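Local atomic coordinates of beta-alanyl-CoA:ammonia lyase 2 (Clostridium propionicum, PDB entry 4MTU), a protein that probably catalyses the reversible elimination of ammonia from beta-alanyl-CoA to give acryloyl-CoA, and is built on a zinc-binding hot dog fold. Residues Val6-Met12 / Asp67-Gly73; Met12-Ala17 / Val63-Asp67; Gly79-Tyr83 / Ala125-Gln129. One frame throughout, in Å; residues are numbered along the deposited sequence.

Contacts 1 and 2 adjoin and share Met12 and Asp67: contact 1 is the antiparallel pairing of the strands Val6-Met11 and Phe68-Gly73, and contact 2 joins the loops that leave one strand and lead into the other. Both are largely buried, but contact 1 is a regular ladder with two decorated faces, whereas contact 2 trades the ladder for a beta turn and a packed valine. Contact 3 lies at the surface, about 27 Å from contact 1 and 36 Å from contact 2, centre to centre. It touches the same sheet through strand 82-95, the neighbour of strand 68-78, yet its chemistry is almost wholly polar, with zinc ligands close by.

Contact 1: residues Val6-Met12 / Asp67-Gly73; sequences VVHHLMM and DFMEYHG
Val6-Met11 and Phe68-Gly73 are neighbouring antiparallel strands of the hot dog sheet, the first at its edge within the chain, where the second subunit meets it. Hydrogen-bonded pairs Val6-Gly73, His8-Tyr71 and Leu10-Met69 alternate with non-hydrogen-bonded pairs Val7-His72, His9-Glu70 and Met11-Phe68; His8 N gives to Tyr71 O at 2.8 Å. The latter three pairs share one face. There, in one of the two conformers of His9, ND1 gives in its ring plane to Glu70 OE1, 2.7 Å away, on that oxygen's anti lone pair. His72 NE2 lies 2.9 Å from Glu70 OE2; with His9 in this conformer, two imidazoles hold the carboxylate by both oxygens, which would probably favour its charged form. His9 NE2 then meets Glu39 of the second subunit, extending the polar chain across the interface. Apolar groups flank it: Val7 CG2 rests over a face of His72, and Met11, its CG anti to the backbone N (chi1 -168°), lays CG over a face of Phe68, 3.6 Å from the ring centroid, while the sulfur reaches the ring obliquely, a Met-aromatic contact. On the other face Val6 and Tyr71 touch helix 27-45, the long helix that the hot dog sheet wraps around, and His8 is hydrogen-bonded to its Glu39 and Gln32. The unbranched Met12 chain, bent at chi2 and chi3, passes Met69, CG to CG 4.0 Å, and ends with CE 3.3 Å from Tyr71 OH.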
ATOM      1  N   VAL A   6      19.347 -14.484 -11.534  1.00 13.01           N
ATOM      2  CA  VAL A   6      18.939 -13.231 -10.927  1.00 12.99           C
ATOM      3  C   VAL A   6      18.459 -13.561  -9.501  1.00 12.14           C
ATOM      4  O   VAL A   6      17.726 -14.501  -9.262  1.00 13.00           O
ATOM      5  CB  VAL A   6      17.851 -12.566 -11.719  1.00 13.22           C
ATOM      6  CG1 VAL A   6      17.157 -11.460 -10.954  1.00 14.74           C
ATOM      7  CG2 VAL A   6      18.464 -12.019 -13.031  1.00 16.76           C
ATOM      8  N   VAL A   7      18.915 -12.728  -8.559  1.00 12.36           N
ATOM      9  CA  VAL A   7      18.594 -12.892  -7.135  1.00 12.28           C
ATOM     10  C   VAL A   7      17.999 -11.598  -6.602  1.00 12.15           C
ATOM     11  O   VAL A   7      18.657 -10.572  -6.584  1.00 15.24           O
ATOM     12  CB  VAL A   7      19.832 -13.262  -6.342  1.00 15.04           C
ATOM     13  CG1 VAL A   7      19.575 -13.329  -4.836  1.00 17.26           C
ATOM     14  CG2 VAL A   7      20.436 -14.580  -6.819  1.00 18.49           C
ATOM     15  N   HIS A   8      16.720 -11.621  -6.257  1.00 10.74           N
ATOM     16  CA  HIS A   8      16.115 -10.554  -5.492  1.00 10.52           C
ATOM     17  C   HIS A   8      16.257 -10.896  -4.000  1.00 10.30           C
ATOM     18  O   HIS A   8      16.295 -12.070  -3.633  1.00 11.47           O
ATOM     19  CB  HIS A   8      14.658 -10.340  -5.902  1.00 10.77           C
ATOM     20  CG  HIS A   8      14.479  -9.728  -7.239  1.00 10.58           C
ATOM     21  ND1 HIS A   8      13.286  -9.158  -7.640  1.00 11.29           N
ATOM     22  CD2 HIS A   8      15.373  -9.641  -8.269  1.00 11.55           C
ATOM     23  CE1 HIS A   8      13.476  -8.707  -8.858  1.00 11.51           C
ATOM     24  NE2 HIS A   8      14.715  -8.986  -9.302  1.00 11.89           N
ATOM     25  N   HIS A   9      16.291  -9.868  -3.177  0.74  9.99           N
ATOM     26  CA  HIS A   9      16.509 -10.039  -1.756  0.74 10.67           C
ATOM     27  C   HIS A   9      15.886  -8.856  -1.080  0.74 10.42           C
ATOM     28  O   HIS A   9      16.198  -7.711  -1.415  0.74  9.90           O
ATOM     29  CB  HIS A   9      18.023 -10.198  -1.520  0.74 11.41           C
ATOM     30  CG  HIS A   9      18.475 -10.340  -0.085  0.74 11.42           C
ATOM     31  ND1 HIS A   9      19.322 -11.326   0.325  0.74 12.71           N
ATOM     32  CD2 HIS A   9      18.230  -9.637   1.016  0.74 12.64           C
ATOM     33  CE1 HIS A   9      19.565 -11.167   1.673  0.74 13.31           C
ATOM     34  NE2 HIS A   9      18.892 -10.107   2.100  0.74 12.72           N
ATOM     35  N   LEU A  10      15.091  -9.128  -0.017  1.00 10.61           N
ATOM     36  CA  LEU A  10      14.408  -8.055   0.686  1.00 10.44           C
ATOM     37  C   LEU A  10      13.856  -8.627   2.017  1.00 10.07           C
ATOM     38  O   LEU A  10      14.037  -9.790   2.304  1.00 11.14           O
ATOM     39  CB  LEU A  10      13.392  -7.362  -0.231  0.55 10.55           C
ATOM     40  CG  LEU A  10      12.455  -8.320  -0.971  0.55 11.40           C
ATOM     41  CD1 LEU A  10      11.464  -9.020  -0.080  0.55 10.16           C
ATOM     42  CD2 LEU A  10      11.628  -7.472  -1.984  0.55 15.51           C
ATOM     43  N   MET A  11      13.191  -7.757   2.760  1.00 10.54           N
ATOM     44  CA  MET A  11      12.579  -8.110   4.049  1.00 10.05           C
ATOM     45  C   MET A  11      11.074  -8.143   3.921  1.00  9.65           C
ATOM     46  O   MET A  11      10.485  -7.284   3.249  1.00 11.16           O
ATOM     47  CB  MET A  11      12.978  -7.055   5.109  1.00 10.54           C
ATOM     48  CG  MET A  11      12.649  -7.473   6.521  1.00 10.87           C
ATOM     49  SD  MET A  11      12.977  -6.139   7.720  1.00 11.64           S
ATOM     50  CE  MET A  11      11.459  -5.238   7.606  1.00 13.49           C
ATOM     51  N   MET A  12      10.430  -9.094   4.616  1.00  9.79           N
ATOM     52  CA  MET A  12       9.010  -9.030   4.879  1.00  9.86           C
ATOM     53  C   MET A  12       8.734  -8.070   6.030  1.00  9.64           C
ATOM     54  O   MET A  12       9.189  -8.334   7.153  1.00 10.91           O
ATOM     55  CB  MET A  12       8.472 -10.417   5.247  1.00 10.52           C
ATOM     56  CG  MET A  12       8.637 -11.497   4.168  1.00 10.86           C
ATOM     57  SD  MET A  12       7.688 -11.236   2.673  1.00 11.45           S
ATOM     58  CE  MET A  12       8.849 -10.366   1.594  1.00 12.66           C
ATOM     59  N   ASP A  67      10.791 -11.981   8.334  1.00 10.51           N
ATOM     60  CA  ASP A  67      11.639 -12.882   7.544  1.00 10.55           C
ATOM     61  C   ASP A  67      12.368 -12.068   6.479  1.00 10.49           C
ATOM     62  O   ASP A  67      11.803 -11.207   5.800  1.00 12.94           O
ATOM     63  CB  ASP A  67      10.795 -13.948   6.863  1.00 11.17           C
ATOM     64  CG  ASP A  67      10.269 -15.005   7.821  1.00 11.66           C
ATOM     65  OD1 ASP A  67      10.706 -15.063   9.000  1.00 12.42           O
ATOM     66  OD2 ASP A  67       9.458 -15.872   7.326  1.00 12.55           O
ATOM     67  N   PHE A  68      13.630 -12.409   6.274  1.00 10.33           N
ATOM     68  CA  PHE A  68      14.430 -11.921   5.132  1.00 10.21           C
ATOM     69  C   PHE A  68      14.433 -13.018   4.101  1.00 10.31           C
ATOM     70  O   PHE A  68      14.701 -14.179   4.423  1.00 11.20           O
ATOM     71  CB  PHE A  68      15.812 -11.510   5.568  1.00 10.80           C
ATOM     72  CG  PHE A  68      15.848 -10.227   6.370  1.00 10.70           C
ATOM     73  CD1 PHE A  68      15.564 -10.220   7.740  1.00 11.25           C
ATOM     74  CD2 PHE A  68      16.125  -9.011   5.753  1.00 11.15           C
ATOM     75  CE1 PHE A  68      15.605  -9.034   8.454  1.00 11.60           C
ATOM     76  CE2 PHE A  68      16.168  -7.845   6.468  1.00 11.67           C
ATOM     77  CZ  PHE A  68      15.930  -7.844   7.833  1.00 12.02           C
ATOM     78  N   MET A  69      14.127 -12.629   2.851  1.00 10.66           N
ATOM     79  CA  MET A  69      13.823 -13.566   1.793  1.00 10.74           C
ATOM     80  C   MET A  69      14.648 -13.268   0.546  1.00 10.54           C
ATOM     81  O   MET A  69      14.836 -12.115   0.174  1.00 11.90           O
ATOM     82  CB  MET A  69      12.343 -13.452   1.414  1.00 10.99           C
ATOM     83  CG  MET A  69      11.358 -13.895   2.494  1.00 11.87           C
ATOM     84  SD  MET A  69      11.396 -15.643   2.899  1.00 12.29           S
ATOM     85  CE  MET A  69      10.714 -16.283   1.361  1.00 14.61           C
ATOM     86  N   GLU A  70      15.065 -14.332  -0.106  1.00 10.99           N
ATOM     87  CA  GLU A  70      15.697 -14.274  -1.408  1.00 12.52           C
ATOM     88  C   GLU A  70      14.838 -15.015  -2.433  1.00 12.99           C
ATOM     89  O   GLU A  70      14.177 -16.036  -2.138  1.00 15.95           O
ATOM     90  CB  GLU A  70      17.045 -14.886  -1.439  1.00 14.69           C
ATOM     91  CG  GLU A  70      18.015 -14.164  -0.705  1.00 16.20           C
ATOM     92  CD  GLU A  70      19.472 -14.398  -1.103  1.00 18.31           C
ATOM     93  OE1 GLU A  70      20.293 -13.572  -0.758  1.00 20.13           O
ATOM     94  OE2 GLU A  70      19.801 -15.449  -1.734  1.00 20.73           O
ATOM     95  N   TYR A  71      14.828 -14.507  -3.653  1.00 12.30           N
ATOM     96  CA  TYR A  71      14.014 -15.023  -4.727  1.00 12.56           C
ATOM     97  C   TYR A  71      14.962 -15.169  -5.926  1.00 12.74           C
ATOM     98  O   TYR A  71      15.470 -14.177  -6.402  1.00 15.36           O
ATOM     99  CB  TYR A  71      12.845 -14.119  -5.056  1.00 12.78           C
ATOM    100  CG  TYR A  71      12.023 -13.787  -3.835  1.00 11.79           C
ATOM    101  CD1 TYR A  71      10.876 -14.510  -3.540  1.00 11.80           C
ATOM    102  CD2 TYR A  71      12.366 -12.767  -2.984  1.00 11.56           C
ATOM    103  CE1 TYR A  71      10.108 -14.206  -2.420  1.00 12.11           C
ATOM    104  CE2 TYR A  71      11.602 -12.460  -1.862  1.00 11.68           C
ATOM    105  CZ  TYR A  71      10.476 -13.172  -1.577  1.00 11.81           C
ATOM    106  OH  TYR A  71       9.757 -12.825  -0.468  1.00 12.92           O
ATOM    107  N   HIS A  72      15.182 -16.406  -6.330  1.00 12.09           N
ATOM    108  CA  HIS A  72      16.116 -16.711  -7.414  1.00 12.31           C
ATOM    109  C   HIS A  72      15.330 -17.086  -8.671  1.00 11.84           C
ATOM    110  O   HIS A  72      14.285 -17.752  -8.609  1.00 12.75           O
ATOM    111  CB  HIS A  72      16.990 -17.919  -7.030  1.00 13.79           C
ATOM    112  CG  HIS A  72      17.828 -17.682  -5.806  1.00 15.22           C
ATOM    113  ND1 HIS A  72      18.847 -18.543  -5.521  1.00 17.72           N
ATOM    114  CD2 HIS A  72      17.759 -16.774  -4.844  1.00 18.63           C
ATOM    115  CE1 HIS A  72      19.415 -18.087  -4.384  1.00 17.52           C
ATOM    116  NE2 HIS A  72      18.753 -17.021  -3.949  1.00 17.77           N
ATOM    117  N   GLY A  73      15.829 -16.666  -9.847  1.00 11.67           N
ATOM    118  CA  GLY A  73      15.266 -17.116 -11.076  1.00 11.77           C
ATOM    119  C   GLY A  73      16.317 -17.189 -12.158  1.00 11.67           C
ATOM    120  O   GLY A  73      17.311 -16.453 -12.147  1.00 12.59           O
TER

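Contact 2: residues Met12-Ala17 / Val63-Asp67; sequences MSAKDA and VYVGD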
ATOM      1  N   MET A  12      10.430  -9.094   4.616  1.00  9.79           N
ATOM      2  CA  MET A  12       9.010  -9.030   4.879  1.00  9.86           C
ATOM      3  C   MET A  12       8.734  -8.070   6.030  1.00  9.64           C
ATOM      4  O   MET A  12       9.189  -8.334   7.153  1.00 10.91           O
ATOM      5  CB  MET A  12       8.472 -10.417   5.247  1.00 10.52           C
ATOM      6  CG  MET A  12       8.637 -11.497   4.168  1.00 10.86           C
ATOM      7  SD  MET A  12       7.688 -11.236   2.673  1.00 11.45           S
ATOM      8  CE  MET A  12       8.849 -10.366   1.594  1.00 12.66           C
ATOM      9  N   SER A  13       8.101  -6.968   5.739  1.00 10.04           N
ATOM     10  CA  SER A  13       7.730  -6.049   6.793  1.00 10.34           C
ATOM     11  C   SER A  13       6.333  -6.345   7.273  1.00  9.96           C
ATOM     12  O   SER A  13       5.633  -7.225   6.751  1.00 10.41           O
ATOM     13  CB  SER A  13       7.835  -4.577   6.351  1.00 11.25           C
ATOM     14  OG  SER A  13       6.734  -4.262   5.562  1.00 12.13           O
ATOM     15  N   ALA A  14       5.875  -5.571   8.270  1.00 10.51           N
ATOM     16  CA  ALA A  14       4.489  -5.716   8.732  1.00 10.47           C
ATOM     17  C   ALA A  14       3.508  -5.487   7.572  1.00 10.13           C
ATOM     18  O   ALA A  14       2.406  -6.045   7.598  1.00 11.31           O
ATOM     19  CB  ALA A  14       4.232  -4.738   9.875  1.00 11.33           C
ATOM     20  N   LYS A  15       3.850  -4.710   6.580  1.00 10.16           N
ATOM     21  CA  LYS A  15       3.052  -4.442   5.416  1.00 10.17           C
ATOM     22  C   LYS A  15       2.849  -5.656   4.518  1.00 10.52           C
ATOM     23  O   LYS A  15       1.937  -5.673   3.706  1.00 12.13           O
ATOM     24  CB  LYS A  15       3.675  -3.301   4.594  1.00 11.21           C
ATOM     25  CG  LYS A  15       3.844  -2.005   5.410  1.00 11.73           C
ATOM     26  CD  LYS A  15       4.747  -1.033   4.672  1.00 13.87           C
ATOM     27  CE  LYS A  15       4.903   0.277   5.391  1.00 14.45           C
ATOM     28  NZ  LYS A  15       5.688   0.114   6.598  1.00 14.67           N
ATOM     29  N   ASP A  16       3.702  -6.672   4.650  1.00  9.88           N
ATOM     30  CA  ASP A  16       3.610  -7.898   3.895  1.00 10.13           C
ATOM     31  C   ASP A  16       2.710  -8.921   4.579  1.00  9.95           C
ATOM     32  O   ASP A  16       2.320  -9.907   3.938  1.00 10.64           O
ATOM     33  CB  ASP A  16       4.993  -8.498   3.653  1.00 10.27           C
ATOM     34  CG  ASP A  16       5.800  -7.602   2.707  1.00 11.12           C
ATOM     35  OD1 ASP A  16       5.376  -7.474   1.526  1.00 12.59           O
ATOM     36  OD2 ASP A  16       6.833  -7.049   3.135  1.00 11.85           O
ATOM     37  N   ALA A  17       2.355  -8.727   5.858  1.00  9.94           N
ATOM     38  CA  ALA A  17       1.397  -9.635   6.465  1.00  9.98           C
ATOM     39  C   ALA A  17       0.128  -9.623   5.649  1.00  9.75           C
ATOM     40  O   ALA A  17      -0.297  -8.580   5.141  1.00 10.45           O
ATOM     41  CB  ALA A  17       1.086  -9.187   7.887  1.00 10.67           C
ATOM     42  N   VAL A  63       5.946 -18.172   5.656  1.00 11.47           N
ATOM     43  CA  VAL A  63       6.705 -16.934   5.698  1.00 11.01           C
ATOM     44  C   VAL A  63       5.950 -15.946   6.598  1.00 10.47           C
ATOM     45  O   VAL A  63       4.735 -15.817   6.460  1.00 11.07           O
ATOM     46  CB  VAL A  63       6.858 -16.384   4.255  1.00 11.18           C
ATOM     47  CG1 VAL A  63       7.551 -15.032   4.284  1.00 11.62           C
ATOM     48  CG2 VAL A  63       7.619 -17.353   3.375  1.00 12.52           C
ATOM     49  N   TYR A  64       6.724 -15.292   7.452  1.00 10.68           N
ATOM     50  CA  TYR A  64       6.179 -14.341   8.439  1.00 10.71           C
ATOM     51  C   TYR A  64       6.817 -12.983   8.325  1.00 10.23           C
ATOM     52  O   TYR A  64       7.942 -12.824   7.809  1.00 10.75           O
ATOM     53  CB  TYR A  64       6.439 -14.883   9.844  1.00 11.93           C
ATOM     54  CG  TYR A  64       5.698 -16.176  10.157  1.00 12.50           C
ATOM     55  CD1 TYR A  64       4.407 -16.136  10.612  1.00 13.34           C
ATOM     56  CD2 TYR A  64       6.337 -17.384   9.968  1.00 15.18           C
ATOM     57  CE1 TYR A  64       3.725 -17.337  10.874  1.00 16.40           C
ATOM     58  CE2 TYR A  64       5.722 -18.571  10.213  1.00 18.73           C
ATOM     59  CZ  TYR A  64       4.422 -18.517  10.669  1.00 17.72           C
ATOM     60  OH  TYR A  64       3.751 -19.728  10.953  1.00 25.47           O
ATOM     61  N   VAL A  65       6.151 -11.986   8.885  1.00 10.34           N
ATOM     62  CA  VAL A  65       6.738 -10.654   9.125  1.00 10.18           C
ATOM     63  C   VAL A  65       8.086 -10.864   9.794  1.00 10.13           C
ATOM     64  O   VAL A  65       8.231 -11.659  10.744  1.00 10.77           O
ATOM     65  CB  VAL A  65       5.807  -9.823  10.005  1.00 10.61           C
ATOM     66  CG1 VAL A  65       6.455  -8.504  10.388  1.00 11.14           C
ATOM     67  CG2 VAL A  65       4.484  -9.590   9.295  1.00 10.68           C
ATOM     68  N   GLY A  66       9.098 -10.112   9.319  1.00 10.36           N
ATOM     69  CA  GLY A  66      10.433 -10.141   9.852  1.00 10.88           C
ATOM     70  C   GLY A  66      11.330 -11.173   9.230  1.00 11.01           C
ATOM     71  O   GLY A  66      12.526 -11.247   9.516  1.00 12.27           O
ATOM     72  N   ASP A  67      10.791 -11.981   8.334  1.00 10.51           N
ATOM     73  CA  ASP A  67      11.639 -12.882   7.544  1.00 10.55           C
ATOM     74  C   ASP A  67      12.368 -12.068   6.479  1.00 10.49           C
ATOM     75  O   ASP A  67      11.803 -11.207   5.800  1.00 12.94           O
ATOM     76  CB  ASP A  67      10.795 -13.948   6.863  1.00 11.17           C
ATOM     77  CG  ASP A  67      10.269 -15.005   7.821  1.00 11.66           C
ATOM     78  OD1 ASP A  67      10.706 -15.063   9.000  1.00 12.42           O
ATOM     79  OD2 ASP A  67       9.458 -15.872   7.326  1.00 12.55           O
TER
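Met12 and Gly66 meet through the backbone: Gly66 N gives to Met12 O at 2.8 Å, approaching from 31° out of the carbonyl plane. Met12 is thus held through both N and O, its O by Gly66 within the turn, so the regular ladder ends here. Val65 supplies the main side-chain contact. Its two methyls divide the work against the short 3-10 segment Ala14-Asp16: CG1 lies 3.7 Å from Ala14 N at its start and CG2 3.7 Å from Ala17 CB just after it, where the small alanine lets the branched valine come close. Val65 also touches Thr20 of the third subunit. Across the way Val63 CG1 meets Met12 CG at 3.7 Å, the two side chains at about a right angle. Behind these contacts each loop is braced internally. Tyr64 to Asp67 is a type II turn whose third residue, Gly66, has a positive phi, 89°, where a side chain would collide with the carbonyl oxygen of Val65. Asp67 OD2 receives Tyr64 N at 2.8 Å from above its carboxylate plane and is also salt-bridged to Lys91. In the other loop Asp16 OD2 takes Ser13 N at 2.9 Å, while Ser13 OG accepts from Lys15 N, an ST turn; Asp16 OD1 reaches Arg28. The loop after strand 4-11, leading to helix 27-45, is thereby joined to the loop from strand 50-59 into strand 68-78.

Contact 3: residues Gly79-Tyr83 / Ala125-Gln129; sequences GNQSY and AKDNQ. With SO4 (sulfate ion), chain C.
The Gln129 amide has Asn80 O at its edge, in plane, and NE2 gives to that oxygen over 2.9 Å in an almost straight bond, 178° at the hydrogen, landing on a carbonyl lone pair. Its plane is turned 65° from the Tyr83 ring, whose hydroxyl comes from the opposite direction to 3.3 Å from Gln129 CD; that OH is hydrogen-bonded instead to Asp45, a zinc ligand. Lys126 NZ also gives to Asn80 O, at 2.9 Å, and to Gln129 OE1 at 3.1 Å, so a single carbonyl is gripped by two donors and the amide is held at both its polar atoms. Beside this, Gln81, extended beyond CG, brings OE1 to 2.9 Å from Lys126 N, again on a lone pair in the carbonyl plane. On the turn itself, Asn80 ND2 gives to sulfate O2 at 3.1 Å, Gln81 N to O1 at 2.9 Å, and Ser82 N to O4. The sulfate probably comes from the crystallisation liquor. Gly79 O is hydrogen-bonded to ND1 of His142, the other zinc ligand, while Gln129 packs on His142. Long polar side chains thus tie the turn to the loop at the surface, and Tyr83 and Gly79 would help orient the two ligands as a second shell.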
ATOM      1  N   GLY A  79      12.913 -19.937 -26.225  1.00 17.62           N
ATOM      2  CA  GLY A  79      12.122 -20.374 -27.312  1.00 18.17           C
ATOM      3  C   GLY A  79      12.154 -19.317 -28.386  1.00 17.33           C
ATOM      4  O   GLY A  79      12.997 -18.469 -28.462  1.00 19.53           O
ATOM      5  N   ASN A  80      11.196 -19.394 -29.308  1.00 17.86           N
ATOM      6  CA  ASN A  80      11.054 -18.406 -30.354  1.00 17.81           C
ATOM      7  C   ASN A  80      10.493 -17.094 -29.789  1.00 17.00           C
ATOM      8  O   ASN A  80      11.117 -16.078 -29.963  1.00 18.95           O
ATOM      9  CB  ASN A  80      10.177 -18.873 -31.525  1.00 22.05           C
ATOM     10  CG  ASN A  80      10.699 -20.130 -32.145  1.00 26.36           C
ATOM     11  OD1 ASN A  80      11.793 -20.059 -32.744  1.00 30.50           O
ATOM     12  ND2 ASN A  80       9.998 -21.252 -32.043  1.00 33.30           N
ATOM     13  N   GLN A  81       9.380 -17.187 -29.080  1.00 16.97           N
ATOM     14  CA  GLN A  81       8.773 -16.035 -28.389  1.00 16.35           C
ATOM     15  C   GLN A  81       8.538 -16.283 -26.902  1.00 15.95           C
ATOM     16  O   GLN A  81       8.222 -15.337 -26.189  1.00 18.34           O
ATOM     17  CB  GLN A  81       7.457 -15.614 -29.022  1.00 17.48           C
ATOM     18  CG  GLN A  81       7.571 -15.201 -30.467  1.00 19.62           C
ATOM     19  CD  GLN A  81       6.258 -14.819 -31.106  1.00 19.86           C
ATOM     20  OE1 GLN A  81       6.064 -13.643 -31.415  1.00 21.75           O
ATOM     21  NE2 GLN A  81       5.458 -15.837 -31.246  1.00 23.35           N
ATOM     22  N   SER A  82       8.694 -17.517 -26.439  1.00 16.21           N
ATOM     23  CA  SER A  82       8.447 -17.866 -25.070  1.00 16.68           C
ATOM     24  C   SER A  82       9.759 -18.303 -24.436  1.00 15.96           C
ATOM     25  O   SER A  82      10.672 -18.795 -25.107  1.00 21.64           O
ATOM     26  CB  SER A  82       7.367 -18.939 -25.005  0.53 19.30           C
ATOM     27  OG  SER A  82       8.008 -20.193 -25.080  0.53 22.69           O
ATOM     28  N   TYR A  83       9.891 -18.062 -23.150  1.00 14.66           N
ATOM     29  CA  TYR A  83      11.083 -18.292 -22.383  1.00 14.14           C
ATOM     30  C   TYR A  83      10.691 -19.068 -21.110  1.00 14.58           C
ATOM     31  O   TYR A  83       9.824 -18.599 -20.360  1.00 17.51           O
ATOM     32  CB  TYR A  83      11.746 -16.964 -21.999  1.00 14.87           C
ATOM     33  CG  TYR A  83      12.017 -16.032 -23.132  1.00 13.85           C
ATOM     34  CD1 TYR A  83      11.025 -15.290 -23.728  1.00 14.62           C
ATOM     35  CD2 TYR A  83      13.318 -15.858 -23.614  1.00 14.60           C
ATOM     36  CE1 TYR A  83      11.244 -14.426 -24.772  1.00 14.93           C
ATOM     37  CE2 TYR A  83      13.533 -14.978 -24.691  1.00 14.43           C
ATOM     38  CZ  TYR A  83      12.525 -14.266 -25.251  1.00 14.02           C
ATOM     39  OH  TYR A  83      12.731 -13.389 -26.293  1.00 16.00           O
ATOM     40  N   ALA A 125       6.884 -10.767 -27.896  1.00 14.91           N
ATOM     41  CA  ALA A 125       6.525 -10.895 -29.326  1.00 16.78           C
ATOM     42  C   ALA A 125       7.796 -10.666 -30.161  1.00 16.06           C
ATOM     43  O   ALA A 125       8.653  -9.858 -29.814  1.00 15.27           O
ATOM     44  CB  ALA A 125       5.474  -9.885 -29.708  1.00 18.41           C
ATOM     45  N   LYS A 126       7.891 -11.380 -31.236  1.00 17.81           N
ATOM     46  CA  LYS A 126       9.084 -11.341 -32.071  1.00 21.21           C
ATOM     47  C   LYS A 126       9.482  -9.930 -32.436  1.00 20.40           C
ATOM     48  O   LYS A 126      10.699  -9.598 -32.366  1.00 20.88           O
ATOM     49  CB  LYS A 126       8.872 -12.270 -33.281  1.00 23.89           C
ATOM     50  CG  LYS A 126      10.169 -12.946 -33.657  1.00 27.05           C
ATOM     51  CD  LYS A 126      10.705 -14.001 -32.626  1.00 27.10           C
ATOM     52  CE  LYS A 126      12.203 -14.161 -32.925  1.00 25.25           C
ATOM     53  NZ  LYS A 126      12.906 -15.186 -32.094  1.00 27.84           N
ATOM     54  N   ASP A 127       8.521  -9.093 -32.777  1.00 20.14           N
ATOM     55  CA  ASP A 127       8.823  -7.725 -33.222  1.00 22.52           C
ATOM     56  C   ASP A 127       9.398  -6.866 -32.082  1.00 21.93           C
ATOM     57  O   ASP A 127       9.976  -5.817 -32.338  1.00 27.66           O
ATOM     58  CB  ASP A 127       7.615  -7.016 -33.828  1.00 26.41           C
ATOM     59  CG  ASP A 127       7.061  -7.555 -35.122  1.00 38.33           C
ATOM     60  OD1 ASP A 127       7.765  -8.371 -35.794  1.00 32.80           O
ATOM     61  OD2 ASP A 127       5.914  -7.271 -35.551  1.00 50.07           O
ATOM     62  N   ASN A 128       9.156  -7.235 -30.810  1.00 16.31           N
ATOM     63  CA  ASN A 128       9.613  -6.525 -29.662  1.00 15.82           C
ATOM     64  C   ASN A 128      10.921  -7.070 -29.092  1.00 14.29           C
ATOM     65  O   ASN A 128      11.461  -6.469 -28.128  1.00 15.37           O
ATOM     66  CB  ASN A 128       8.591  -6.544 -28.522  1.00 17.08           C
ATOM     67  CG  ASN A 128       7.347  -5.751 -28.887  1.00 21.42           C
ATOM     68  OD1 ASN A 128       7.434  -4.724 -29.534  1.00 29.60           O
ATOM     69  ND2 ASN A 128       6.211  -6.313 -28.535  1.00 28.29           N
ATOM     70  N   GLN A 129      11.467  -8.153 -29.622  1.00 13.53           N
ATOM     71  CA  GLN A 129      12.744  -8.676 -29.137  1.00 13.34           C
ATOM     72  C   GLN A 129      13.893  -7.806 -29.696  1.00 13.38           C
ATOM     73  O   GLN A 129      13.922  -7.435 -30.866  1.00 15.15           O
ATOM     74  CB  GLN A 129      12.944 -10.104 -29.556  1.00 13.91           C
ATOM     75  CG  GLN A 129      11.926 -11.057 -28.909  1.00 14.65           C
ATOM     76  CD  GLN A 129      11.965 -12.473 -29.411  1.00 15.73           C
ATOM     77  OE1 GLN A 129      12.979 -12.920 -29.995  1.00 17.66           O
ATOM     78  NE2 GLN A 129      10.955 -13.264 -29.143  1.00 18.20           N
TER
HETATM   79  S   SO4 C 202       7.780 -20.759 -28.708  0.72 25.68           S
HETATM   80  O1  SO4 C 202       7.444 -19.376 -29.132  0.72 26.29           O
HETATM   81  O2  SO4 C 202       7.856 -21.606 -29.859  0.72 29.52           O
HETATM   82  O3  SO4 C 202       6.696 -21.230 -27.778  0.72 30.87           O
HETATM   83  O4  SO4 C 202       9.004 -20.482 -27.853  0.72 28.61           O